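Side-chain contact in C. albicans actin interacting protein Aip5 (Candida albicans SC5314, PDB 6M4C), which probably promotes actin nucleation with the polarisome complex during filamentous growth, and contains a domain of the thioredoxin clan: residues A[32-37]-A[89-94]. Residues are numbered along the deposited sequence; the frame is centred on the assembly and turned at random.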
loop_
_atom_site.group_PDB
_atom_site.type_symbol
_atom_site.label_atom_id
_atom_site.label_comp_id
_atom_site.label_asym_id
_atom_site.label_seq_id
_atom_site.Cartn_x
_atom_site.Cartn_y
_atom_site.Cartn_z
ATOM N N ALA A 32 7.803 1.824 -8.835
ATOM C CA ALA A 32 6.534 1.265 -9.268
ATOM C C ALA A 32 6.495 1.233 -10.792
ATOM O O ALA A 32 5.978 0.286 -11.384
ATOM C CB ALA A 32 5.392 2.061 -8.707
ATOM N N ALA A 33 7.055 2.279 -11.412
ATOM C CA ALA A 33 7.080 2.400 -12.863
ATOM C C ALA A 33 7.834 1.212 -13.461
ATOM O O ALA A 33 7.376 0.582 -14.412
ATOM C CB ALA A 33 7.716 3.712 -13.231
ATOM N N ILE A 34 8.988 0.883 -12.868
ATOM C CA ILE A 34 9.730 -0.275 -13.322
ATOM C C ILE A 34 8.881 -1.531 -13.149
ATOM O O ILE A 34 8.937 -2.427 -13.984
ATOM C CB ILE A 34 11.039 -0.432 -12.537
ATOM C CG1 ILE A 34 12.032 0.697 -12.809
ATOM C CG2 ILE A 34 11.626 -1.807 -12.825
ATOM C CD1 ILE A 34 13.368 0.506 -12.132
ATOM N N LEU A 35 8.178 -1.645 -12.017
ATOM C CA LEU A 35 7.508 -2.904 -11.747
ATOM C C LEU A 35 6.373 -3.075 -12.746
ATOM O O LEU A 35 6.142 -4.179 -13.256
ATOM C CB LEU A 35 7.038 -2.983 -10.289
ATOM C CG LEU A 35 8.119 -3.303 -9.245
ATOM C CD1 LEU A 35 7.492 -3.736 -7.932
ATOM C CD2 LEU A 35 9.083 -4.393 -9.715
ATOM N N GLN A 36 5.723 -1.939 -13.036
ATOM C CA GLN A 36 4.505 -1.905 -13.821
ATOM C C GLN A 36 4.905 -2.071 -15.279
ATOM O O GLN A 36 4.314 -2.876 -15.986
ATOM C CB GLN A 36 3.704 -0.640 -13.523
ATOM C CG GLN A 36 2.399 -0.539 -14.292
ATOM C CD GLN A 36 1.814 0.849 -14.183
ATOM O OE1 GLN A 36 2.191 1.641 -13.321
ATOM N NE2 GLN A 36 0.890 1.163 -15.078
ATOM N N GLY A 37 5.985 -1.385 -15.664
ATOM C CA GLY A 37 6.691 -1.610 -16.919
ATOM C C GLY A 37 7.072 -3.064 -17.249
ATOM O O GLY A 37 7.348 -3.379 -18.404
ATOM N N TYR A 89 18.976 -6.103 -17.219
ATOM C CA TYR A 89 17.979 -7.053 -17.693
ATOM C C TYR A 89 18.006 -8.326 -16.852
ATOM O O TYR A 89 18.038 -9.428 -17.398
ATOM C CB TYR A 89 18.166 -7.393 -19.180
ATOM C CG TYR A 89 17.947 -6.239 -20.128
ATOM C CD1 TYR A 89 16.735 -5.568 -20.192
ATOM C CD2 TYR A 89 18.934 -5.842 -21.017
ATOM C CE1 TYR A 89 16.504 -4.545 -21.106
ATOM C CE2 TYR A 89 18.733 -4.807 -21.924
ATOM C CZ TYR A 89 17.515 -4.147 -21.966
ATOM O OH TYR A 89 17.338 -3.114 -22.847
ATOM N N ARG A 90 17.950 -8.169 -15.526
ATOM C CA ARG A 90 18.061 -9.314 -14.633
ATOM C C ARG A 90 16.961 -9.300 -13.566
ATOM O O ARG A 90 17.060 -10.029 -12.578
ATOM C CB ARG A 90 19.458 -9.333 -13.995
ATOM C CG ARG A 90 20.192 -10.656 -14.161
ATOM C CD ARG A 90 21.036 -10.552 -15.415
ATOM N NE ARG A 90 21.466 -11.754 -16.107
ATOM C CZ ARG A 90 21.851 -11.762 -17.381
ATOM N NH1 ARG A 90 21.820 -10.648 -18.096
ATOM N NH2 ARG A 90 22.259 -12.886 -17.940
ATOM N N LEU A 91 15.903 -8.499 -13.785
ATOM C CA LEU A 91 14.959 -8.154 -12.731
ATOM C C LEU A 91 14.169 -9.375 -12.280
ATOM O O LEU A 91 13.987 -9.572 -11.080
ATOM C CB LEU A 91 14.042 -7.017 -13.178
ATOM C CG LEU A 91 12.916 -6.660 -12.211
ATOM C CD1 LEU A 91 13.459 -6.318 -10.823
ATOM C CD2 LEU A 91 12.125 -5.487 -12.759
ATOM N N ARG A 92 13.742 -10.201 -13.235
ATOM C CA ARG A 92 12.832 -11.290 -12.924
ATOM C C ARG A 92 13.607 -12.413 -12.243
ATOM O O ARG A 92 13.036 -13.196 -11.478
ATOM C CB ARG A 92 12.016 -11.692 -14.158
ATOM C CG ARG A 92 10.876 -10.729 -14.467
ATOM C CD ARG A 92 9.992 -11.101 -15.641
ATOM N NE ARG A 92 8.795 -11.818 -15.235
ATOM C CZ ARG A 92 7.560 -11.312 -15.260
ATOM N NH1 ARG A 92 7.355 -10.066 -15.670
ATOM N NH2 ARG A 92 6.537 -12.066 -14.876
ATOM N N GLU A 93 14.919 -12.432 -12.512
ATOM C CA GLU A 93 15.867 -13.327 -11.871
ATOM C C GLU A 93 16.052 -12.944 -10.400
ATOM O O GLU A 93 15.757 -13.804 -9.557
ATOM C CB GLU A 93 17.169 -13.374 -12.668
ATOM C CG GLU A 93 18.131 -14.435 -12.173
ATOM C CD GLU A 93 19.409 -14.550 -12.977
ATOM O OE1 GLU A 93 20.119 -13.523 -13.104
ATOM O OE2 GLU A 93 19.679 -15.665 -13.492
ATOM N N LEU A 94 16.487 -11.686 -10.087
ATOM C CA LEU A 94 16.559 -11.289 -8.670
ATOM C C LEU A 94 15.225 -11.615 -8.025
ATOM O O LEU A 94 15.213 -12.207 -6.949
ATOM C CB LEU A 94 16.989 -9.843 -8.345
#
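Leu91 meets Ile34 and Leu35 through a single methyl group, a compact example of how one leucine can join two helices that otherwise stay apart. Its CD2 packs closely on Ile34, 3.7 Å from CG2, and only loosely approaches Leu35, whose CD2 is 4.4 Å from the same Leu91 methyl. The gamma-2 methyl of Ile34 does the touching: CG2 stands anti to the backbone N, while CG1 runs anti to the carbonyl carbon and, with CD1, is directed away from Leu91 CD2. Leu91 extends across the gap with CG anti to its own backbone N (chi1 174°), and its side chain meets that of Ile34 at a slant. The first side-chain bond of Leu35 points across the direction of Leu91, and the end of its side chain comes nearer to it.

The pair of Ile34 CG2 and Leu91 CD2 is the close part of the contact, with Leu35 as the looser approach beside it. No hydrogen bond crosses between the segments, only 90 Å² is buried, and the closest CA atoms, those of Leu35 and Leu91, are still 9.2 Å apart. Away from it the pair is loose: Arg90 and Glu93 lie exposed on 89-94, where NE of Arg90 and OE1 of Glu93 form a long salt bridge of 3.7 Å, and Gln36 is exposed on 32-37, packing on Thr49 of the second subunit.

Tyr89, with positive phi, closes helix 79-87 in a Schellman motif, and Arg90 occupies the N-cap position of helix 91-96. Leu91, the first residue of the new helix, packs on Ile82 and Asn86 of helix 79-87, the latter also touched by Ile34. Leu35, meanwhile, packs on Phe42 in the loop leading to strand 43-46. The contact thus joins the C-terminal end of helix 22-36 to the start of helix 91-96, with helix 79-87 bordering both.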